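Local coordinates for uncharacterized protein (Legionella longbeachae NSW150, PDB 4JZA) that probably removes the 3-phosphate from phosphatidylinositol 3-phosphate as a phosphoinositide phosphatase, consistent with a role in lipid metabolism during the encounter between pathogen and host, at residues Y468-A471 and K472-Y476; L487-T490 and A491-A495; T520-Y524 and A525-L529; W624-P627 and E628-A632. All blocks are in the same frame, centred on the assembly; numbering follows the deposited sequence.

Contact 1. Residues Y468-A471 and K472-Y476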
# COMPACT_ATOMS: atom_id res chain seq x y z
N TYR A 468 -12.65 14.89 -13.72
CA TYR A 468 -11.93 15.32 -14.92
C TYR A 468 -11.29 14.03 -15.51
O TYR A 468 -10.19 13.63 -15.14
CB TYR A 468 -10.91 16.45 -14.67
CG TYR A 468 -10.30 16.93 -15.95
CD1 TYR A 468 -11.10 17.43 -16.96
CD2 TYR A 468 -8.93 16.85 -16.19
CE1 TYR A 468 -10.57 17.84 -18.17
CE2 TYR A 468 -8.38 17.27 -17.40
CZ TYR A 468 -9.22 17.76 -18.38
OH TYR A 468 -8.76 18.18 -19.59
N ASN A 469 -12.03 13.38 -16.41
CA ASN A 469 -11.67 12.07 -16.90
C ASN A 469 -12.12 11.85 -18.37
O ASN A 469 -13.04 12.53 -18.87
CB ASN A 469 -12.29 11.03 -15.96
CG ASN A 469 -11.74 9.63 -16.20
OD1 ASN A 469 -10.53 9.45 -16.51
ND2 ASN A 469 -12.63 8.62 -16.12
N MSE A 470 -11.44 10.95 -19.07
CA MSE A 470 -11.72 10.65 -20.47
C MSE A 470 -12.07 9.20 -20.60
O MSE A 470 -11.31 8.34 -20.14
CB MSE A 470 -10.45 10.93 -21.27
CG MSE A 470 -10.62 10.70 -22.77
SE MSE A 470 -11.94 11.96 -23.54
CE MSE A 470 -10.63 13.33 -24.12
N ALA A 471 -13.22 8.91 -21.19
CA ALA A 471 -13.54 7.53 -21.62
C ALA A 471 -14.06 7.28 -23.03
O ALA A 471 -13.31 6.92 -23.92
CB ALA A 471 -14.56 6.90 -20.68
N LYS A 472 -15.35 7.46 -23.22
CA LYS A 472 -15.94 7.47 -24.53
C LYS A 472 -15.96 8.98 -24.83
O LYS A 472 -15.63 9.43 -25.93
CB LYS A 472 -17.37 6.93 -24.43
CG LYS A 472 -18.17 6.98 -25.71
CD LYS A 472 -17.95 5.73 -26.54
CE LYS A 472 -18.67 5.82 -27.88
NZ LYS A 472 -17.90 5.11 -28.93
N ARG A 473 -16.31 9.75 -23.80
CA ARG A 473 -16.37 11.21 -23.87
C ARG A 473 -15.59 11.85 -22.71
O ARG A 473 -15.19 11.17 -21.81
CB ARG A 473 -17.84 11.65 -23.81
CG ARG A 473 -18.60 11.04 -22.63
CD ARG A 473 -20.03 11.55 -22.53
NE ARG A 473 -20.65 11.22 -21.24
CZ ARG A 473 -20.63 12.01 -20.17
NH1 ARG A 473 -20.02 13.19 -20.17
NH2 ARG A 473 -21.23 11.61 -19.05
N LEU A 474 -15.38 13.15 -22.74
CA LEU A 474 -14.79 13.82 -21.61
C LEU A 474 -15.79 13.85 -20.48
O LEU A 474 -16.98 13.98 -20.73
CB LEU A 474 -14.42 15.26 -21.98
CG LEU A 474 -13.62 16.04 -20.93
CD1 LEU A 474 -12.28 15.40 -20.58
CD2 LEU A 474 -13.39 17.46 -21.41
N TYR A 475 -15.31 13.74 -19.24
CA TYR A 475 -16.16 13.93 -18.03
C TYR A 475 -15.59 15.09 -17.23
O TYR A 475 -14.38 15.12 -16.98
CB TYR A 475 -16.14 12.69 -17.14
CG TYR A 475 -16.86 11.50 -17.70
CD1 TYR A 475 -16.22 10.63 -18.59
CD2 TYR A 475 -18.17 11.20 -17.30
CE1 TYR A 475 -16.88 9.53 -19.11
CE2 TYR A 475 -18.83 10.10 -17.81
CZ TYR A 475 -18.18 9.27 -18.71
OH TYR A 475 -18.84 8.16 -19.22
N TYR A 476 -16.44 16.04 -16.86
CA TYR A 476 -16.01 17.26 -16.20
C TYR A 476 -17.16 17.86 -15.41
O TYR A 476 -18.27 17.36 -15.48
CB TYR A 476 -15.51 18.28 -17.21
CG TYR A 476 -16.52 18.62 -18.28
CD1 TYR A 476 -16.73 17.77 -19.35
CD2 TYR A 476 -17.26 19.78 -18.21
CE1 TYR A 476 -17.65 18.08 -20.32
CE2 TYR A 476 -18.18 20.09 -19.18
CZ TYR A 476 -18.37 19.24 -20.23
OH TYR A 476 -19.29 19.55 -21.19

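Contact 2. Residues L487-T490 and A491-A495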
# COMPACT_ATOMS: atom_id res chain seq x y z
N LEU A 487 -23.60 25.79 -3.43
CA LEU A 487 -22.49 26.58 -2.94
C LEU A 487 -22.72 28.08 -3.24
O LEU A 487 -22.59 28.90 -2.33
CB LEU A 487 -21.15 26.10 -3.46
CG LEU A 487 -19.93 26.47 -2.59
CD1 LEU A 487 -18.63 26.06 -3.23
CD2 LEU A 487 -19.81 27.95 -2.35
N LEU A 488 -23.07 28.44 -4.48
CA LEU A 488 -23.44 29.85 -4.78
C LEU A 488 -24.58 30.40 -3.90
O LEU A 488 -24.50 31.50 -3.36
CB LEU A 488 -23.85 30.00 -6.25
CG LEU A 488 -22.68 30.31 -7.15
CD1 LEU A 488 -23.06 30.09 -8.60
CD2 LEU A 488 -22.18 31.72 -6.92
N VAL A 489 -25.64 29.62 -3.77
CA VAL A 489 -26.73 30.05 -2.96
C VAL A 489 -26.26 30.28 -1.52
O VAL A 489 -26.48 31.36 -0.98
CB VAL A 489 -27.90 29.07 -3.07
CG1 VAL A 489 -28.92 29.31 -1.95
CG2 VAL A 489 -28.52 29.20 -4.46
N THR A 490 -25.60 29.30 -0.93
CA THR A 490 -25.11 29.42 0.46
C THR A 490 -24.13 30.58 0.63
O THR A 490 -24.14 31.30 1.66
CB THR A 490 -24.41 28.14 0.94
OG1 THR A 490 -25.21 26.99 0.65
CG2 THR A 490 -24.17 28.18 2.42
N ALA A 491 -23.29 30.78 -0.36
CA ALA A 491 -22.24 31.77 -0.21
C ALA A 491 -22.73 33.18 -0.48
O ALA A 491 -22.18 34.12 0.08
CB ALA A 491 -21.05 31.44 -1.08
N LYS A 492 -23.75 33.35 -1.31
CA LYS A 492 -24.33 34.70 -1.48
C LYS A 492 -24.88 35.28 -0.19
O LYS A 492 -24.69 36.48 0.07
CB LYS A 492 -25.40 34.71 -2.55
CG LYS A 492 -24.79 34.66 -3.94
CD LYS A 492 -25.80 34.91 -5.06
CE LYS A 492 -25.67 33.86 -6.15
NZ LYS A 492 -25.71 34.49 -7.49
N LYS A 493 -25.50 34.44 0.63
CA LYS A 493 -25.95 34.86 1.94
C LYS A 493 -24.90 35.69 2.66
O LYS A 493 -25.24 36.55 3.43
CB LYS A 493 -26.30 33.67 2.80
CG LYS A 493 -27.53 32.85 2.38
CD LYS A 493 -27.72 31.69 3.38
CE LYS A 493 -29.11 31.05 3.42
NZ LYS A 493 -29.27 29.96 2.43
N TYR A 494 -23.63 35.45 2.36
CA TYR A 494 -22.49 36.09 3.08
C TYR A 494 -21.94 37.37 2.45
O TYR A 494 -21.17 38.11 3.08
CB TYR A 494 -21.32 35.08 3.23
CG TYR A 494 -21.58 33.92 4.20
CD1 TYR A 494 -22.39 32.84 3.83
CD2 TYR A 494 -20.98 33.90 5.46
CE1 TYR A 494 -22.63 31.79 4.71
CE2 TYR A 494 -21.19 32.86 6.35
CZ TYR A 494 -22.02 31.80 5.98
OH TYR A 494 -22.25 30.77 6.89
N ALA A 495 -22.32 37.64 1.20
CA ALA A 495 -21.67 38.69 0.41
C ALA A 495 -21.67 40.10 0.99
O ALA A 495 -20.71 40.84 0.79
CB ALA A 495 -22.29 38.75 -0.98

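Contact 3. Residues T520-Y524 and A525-L529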
# COMPACT_ATOMS: atom_id res chain seq x y z
N THR A 520 -13.77 25.84 -30.50
CA THR A 520 -13.31 24.50 -30.86
C THR A 520 -12.25 24.01 -29.84
O THR A 520 -12.25 22.84 -29.43
CB THR A 520 -12.73 24.52 -32.28
OG1 THR A 520 -11.97 25.73 -32.45
CG2 THR A 520 -13.84 24.51 -33.34
N ILE A 521 -11.36 24.92 -29.43
CA ILE A 521 -10.34 24.67 -28.40
C ILE A 521 -10.72 25.32 -27.07
O ILE A 521 -11.07 26.51 -27.02
CB ILE A 521 -8.91 25.16 -28.80
CG1 ILE A 521 -8.92 26.36 -29.79
CG2 ILE A 521 -8.11 24.00 -29.40
CD1 ILE A 521 -9.45 27.67 -29.23
N PHE A 522 -10.64 24.56 -25.98
CA PHE A 522 -11.07 25.03 -24.66
C PHE A 522 -10.29 24.36 -23.53
O PHE A 522 -10.10 23.16 -23.57
CB PHE A 522 -12.56 24.74 -24.51
CG PHE A 522 -13.17 25.33 -23.28
CD1 PHE A 522 -13.45 26.71 -23.22
CD2 PHE A 522 -13.48 24.53 -22.19
CE1 PHE A 522 -14.01 27.26 -22.09
CE2 PHE A 522 -14.08 25.07 -21.07
CZ PHE A 522 -14.34 26.44 -21.02
N ASP A 523 -9.87 25.10 -22.53
CA ASP A 523 -8.97 24.58 -21.49
C ASP A 523 -9.76 23.98 -20.32
O ASP A 523 -9.86 24.57 -19.29
CB ASP A 523 -8.03 25.70 -21.01
CG ASP A 523 -7.08 25.27 -19.88
OD1 ASP A 523 -6.81 24.04 -19.72
OD2 ASP A 523 -6.59 26.20 -19.17
N TYR A 524 -10.30 22.78 -20.51
CA TYR A 524 -11.16 22.15 -19.50
C TYR A 524 -10.39 21.84 -18.23
O TYR A 524 -10.96 21.87 -17.16
CB TYR A 524 -11.76 20.84 -20.01
CG TYR A 524 -12.88 20.98 -20.98
CD1 TYR A 524 -14.17 21.28 -20.54
CD2 TYR A 524 -12.67 20.80 -22.32
CE1 TYR A 524 -15.20 21.42 -21.43
CE2 TYR A 524 -13.70 20.94 -23.22
CZ TYR A 524 -14.96 21.24 -22.77
OH TYR A 524 -15.96 21.39 -23.69
N ALA A 525 -9.12 21.49 -18.37
CA ALA A 525 -8.29 21.21 -17.22
C ALA A 525 -8.19 22.47 -16.37
O ALA A 525 -8.38 22.45 -15.16
CB ALA A 525 -6.90 20.73 -17.64
N GLY A 526 -7.91 23.58 -17.01
CA GLY A 526 -7.80 24.83 -16.28
C GLY A 526 -9.10 25.25 -15.64
O GLY A 526 -9.12 25.83 -14.53
N ARG A 527 -10.19 24.97 -16.34
CA ARG A 527 -11.47 25.36 -15.81
C ARG A 527 -11.65 24.65 -14.48
O ARG A 527 -12.04 25.30 -13.48
CB ARG A 527 -12.60 25.01 -16.76
CG ARG A 527 -13.99 25.19 -16.16
CD ARG A 527 -15.06 25.20 -17.25
NE ARG A 527 -16.40 25.14 -16.69
CZ ARG A 527 -17.00 24.03 -16.26
NH1 ARG A 527 -16.39 22.85 -16.33
NH2 ARG A 527 -18.23 24.11 -15.76
N GLU A 528 -11.32 23.35 -14.44
CA GLU A 528 -11.41 22.58 -13.21
C GLU A 528 -10.58 23.12 -12.03
O GLU A 528 -11.01 23.06 -10.90
CB GLU A 528 -11.01 21.12 -13.45
CG GLU A 528 -11.97 20.39 -14.36
CD GLU A 528 -13.40 20.32 -13.86
OE1 GLU A 528 -13.65 20.20 -12.68
OE2 GLU A 528 -14.32 20.34 -14.65
N LEU A 529 -9.38 23.59 -12.31
CA LEU A 529 -8.51 24.02 -11.28
C LEU A 529 -9.04 25.31 -10.75
O LEU A 529 -8.95 25.56 -9.53
CB LEU A 529 -7.10 24.21 -11.81
CG LEU A 529 -6.40 22.92 -12.26
CD1 LEU A 529 -5.05 23.31 -12.84
CD2 LEU A 529 -6.19 21.95 -11.13
O HOH W 1 -13.82 21.77 -16.91

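Contact 4. Residues W624-P627 and E628-A632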
# COMPACT_ATOMS: atom_id res chain seq x y z
N TRP A 624 -2.13 15.47 -17.84
CA TRP A 624 -3.57 15.42 -18.00
C TRP A 624 -4.26 16.53 -17.23
O TRP A 624 -5.20 17.10 -17.74
CB TRP A 624 -4.14 14.09 -17.56
CG TRP A 624 -5.60 14.06 -17.63
CD1 TRP A 624 -6.45 13.84 -16.62
CD2 TRP A 624 -6.40 14.26 -18.79
NE1 TRP A 624 -7.75 13.88 -17.06
CE2 TRP A 624 -7.74 14.13 -18.40
CE3 TRP A 624 -6.11 14.52 -20.14
CZ2 TRP A 624 -8.78 14.28 -19.28
CZ3 TRP A 624 -7.13 14.66 -21.01
CH2 TRP A 624 -8.47 14.56 -20.58
N TYR A 625 -3.80 16.80 -16.01
CA TYR A 625 -4.48 17.70 -15.04
C TYR A 625 -4.08 19.18 -15.19
O TYR A 625 -4.81 20.11 -14.72
CB TYR A 625 -4.21 17.23 -13.60
CG TYR A 625 -4.81 15.90 -13.30
CD1 TYR A 625 -6.18 15.71 -13.39
CD2 TYR A 625 -4.02 14.78 -12.97
CE1 TYR A 625 -6.76 14.48 -13.16
CE2 TYR A 625 -4.59 13.53 -12.71
CZ TYR A 625 -5.98 13.39 -12.82
OH TYR A 625 -6.66 12.19 -12.60
N LEU A 626 -2.90 19.40 -15.79
CA LEU A 626 -2.37 20.75 -15.95
C LEU A 626 -2.82 21.24 -17.27
O LEU A 626 -2.91 20.48 -18.21
CB LEU A 626 -0.85 20.77 -15.90
CG LEU A 626 -0.13 20.51 -14.56
CD1 LEU A 626 1.38 20.40 -14.75
CD2 LEU A 626 -0.44 21.63 -13.58
N PRO A 627 -3.09 22.51 -17.37
CA PRO A 627 -3.31 23.23 -18.63
C PRO A 627 -2.07 23.24 -19.52
O PRO A 627 -0.95 23.22 -19.02
CB PRO A 627 -3.60 24.65 -18.15
CG PRO A 627 -4.21 24.48 -16.78
CD PRO A 627 -3.52 23.29 -16.20
N GLU A 628 -2.25 23.31 -20.83
CA GLU A 628 -1.12 23.19 -21.74
C GLU A 628 0.01 24.20 -21.48
O GLU A 628 1.18 23.82 -21.52
CB GLU A 628 -1.56 23.19 -23.22
CG GLU A 628 -1.60 21.79 -23.83
CD GLU A 628 -0.24 21.08 -23.67
OE1 GLU A 628 0.75 21.63 -24.25
OE2 GLU A 628 -0.16 20.03 -22.93
N ASP A 629 -0.31 25.46 -21.21
CA ASP A 629 0.75 26.47 -21.10
C ASP A 629 1.62 26.32 -19.85
O ASP A 629 2.82 26.62 -19.90
CB ASP A 629 0.25 27.90 -21.25
CG ASP A 629 -0.98 28.24 -20.38
OD1 ASP A 629 -1.46 27.30 -19.72
OD2 ASP A 629 -1.45 29.44 -20.38
N ILE A 630 1.04 25.81 -18.77
CA ILE A 630 1.81 25.51 -17.55
C ILE A 630 2.72 24.30 -17.72
O ILE A 630 3.89 24.29 -17.38
CB ILE A 630 0.87 25.25 -16.37
CG1 ILE A 630 0.07 26.53 -16.04
CG2 ILE A 630 1.65 24.82 -15.14
CD1 ILE A 630 -1.13 26.32 -15.14
N ALA A 631 2.14 23.25 -18.28
CA ALA A 631 2.90 22.07 -18.55
C ALA A 631 4.07 22.42 -19.47
O ALA A 631 5.21 22.05 -19.21
CB ALA A 631 2.01 20.98 -19.17
N ALA A 632 3.78 23.17 -20.52
CA ALA A 632 4.83 23.57 -21.48
C ALA A 632 5.93 24.44 -20.87
O ALA A 632 7.08 24.28 -21.17
CB ALA A 632 4.20 24.29 -22.67

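Contact 1. Residues Y468-A471 and K472-Y476
Asn469 pairs with Tyr475 as an antiparallel hydrogen-bonded pair, and Met470 with Leu474 as the non-hydrogen-bonded pair beside it, making a small beta hairpin whose arms point 171° apart. Asn469 N donates to Tyr475 O (3.0 Å), and Asn469 O takes the N-H of Tyr475 in return, at 2.6 Å between Tyr475 N and Asn469 O. Nearer the tip, Ala471 N meets Arg473 O at 3.1 Å in an almost straight bond, 176° at the hydrogen. On the face of Met470 and Leu474, the selenium of selenomethionine Met470 rests on the opposite arm, SE 3.7 Å from Leu474 N. With CG anti to the backbone N (chi1 -173°), Leu474 turns CD1 back over the first arm: it lies 3.4 Å from Asn469 O and meets the Tyr468 ring obliquely, 3.8 Å from CE1. The Tyr475 ring, on the other face, turns its edge to the first arm, with Asn469 O in its plane and CE1 3.8 Å from Ala471 CB. The hairpin follows edge strand 462-465 of the main sheet; Tyr468 stacks on Trp624 of helix 622-625 and receives its NE1 at O, while Tyr468 and Leu474 both touch Tyr524 where helix 524-542 begins.

Contact 2. Residues L487-T490 and A491-A495
Leu487 and Ala491 lie one turn apart on the same flank of helix 482-492, near its C-terminal end, and the chain runs on into a type I beta turn from Lys492 to Ala495. Leu487 carries CG anti to its amide nitrogen (chi1 -156°), which sends the branch forward along the helix until CD2 rests 3.9 Å from Ala491 CB. The backbone bond of the same pair, Ala491 N to Leu487 O, is 2.8 Å long. This flank is buried: Leu487 and Ala491 both pack on Ile538 of helix 524-542, and Ala491 also touches Leu505 of helix 501-513. A quarter turn round, Leu488 and Lys492 meet aslant, CD2 of the leucine 4.2 Å from CE of the lysine. The start of that lysine chain passes close to the leucine's own carbonyl, which holds Lys492 N at 2.9 Å from Leu488 O. Thr490 sends its hydroxyl backward, OG1 lying beside the backbone N (chi1 -49°) and bonding to Ser486 O, while the Thr490 side chain also touches Leu411 in a neighbouring loop. Tyr494 leans on the same Leu411 and turns back toward the helix edge first. Thr490 O lies in the plane of that ring, 3.2 Å from Tyr494 CD1.

Contact 3. Residues T520-Y524 and A525-L529
Asp523 is the N-cap of helix 524-542, and both its carboxylate and its carbonyl receive amides of the first turn. Its OD1 accepts Gly526 N at 3.0 Å; the N-H comes from above the carboxylate, 62° out of its plane. Asp523 O takes Arg527 N, also at 3.0 Å, in the plane of the carbonyl. At the next carbonyl, Tyr524 O receives Glu528 N at 3.1 Å and a water at 2.9 Å. The same water donates to Glu528 OE2 (2.7 Å) and accepts from Arg527 NH1 (2.8 Å), bridging two charged groups whose direct salt bridge is long. Before the helix, Phe522 directs CD2 at the centre of one face of the Tyr524 ring, and its edge meets the arginine chain, CE2 3.9 Å from Arg527 CD. Extended from CG to NE, that chain carries the guanidinium out to the carbonyls of Val511 and Leu512 near the end of helix 501-513 and to Thr477 O, while Glu528 OE1 bonds Thr477 OG1. The cap thus joins the incoming loop to helix 524-542, which lies against helix 556-574 through Leu529, while the capping Asp523 touches Pro627 in a nearby loop.

Contact 4. Residues W624-P627 and E628-A632
Pro627 O is shared by two amides of the helix it precedes. Ala631 N comes to Pro627 O at 3.2 Å with its hydrogen pointing almost straight at the oxygen (176°), the regular helical bond; Ile630 N, at 3.3 Å from the same Pro627 O, adds only a weak one because its N-H points well off target (123°). Pro627 is thus the N-cap of helix 628-637. Its ring lies alongside Ile630, both pointing the same way, with CG 3.9 Å from Ile630 CD1. Leu626, the first residue to leave helical geometry after helix 622-625, crosses Ile630 at about a right angle: Leu626 CD2 lies 4.1 Å from Ile630 CG2. The leucine also reaches the next residue, Leu626 CB being 4.3 Å from Ala631 CB. Leu626 and Ala631 occupy the positions of a hydrophobic staple, the residue before the N-cap meeting the fourth of the helix. Asp629 holds its carboxylate between its own backbone N and carbonyl carbon (chi1 50°), which leaves OD1 3.8 Å from Pro627 CB while OD2 forms a salt bridge with Arg589; Glu628 OE2 pairs with Arg635, two helix turns on. The linker carries the chain from helix 622-625 into helix 628-637; Ile630 of the second packs on Arg589 and Val596 of helix 587-602, and Tyr625 of the first meets Arg556 and Ile559 of helix 556-574.

From the N terminus the four contacts come in series, none nested in or crossing another. Contact 1 closes a hairpin just after strand 462-465; contact 2 sits at the far end of the helix that follows, about 29 Å away between centres, and touches none of the other three. Contact 3 opens helix 524-542, and contact 4 turns the chain from helix 622-625 into helix 628-637. Contacts 1, 3 and 4 come together despite their separation in sequence, the helix start of contact 3 touching both the hairpin and the proline linker. Contact 2 packs on the same helix 524-542 that contact 3 opens, farther along it, at Ile538.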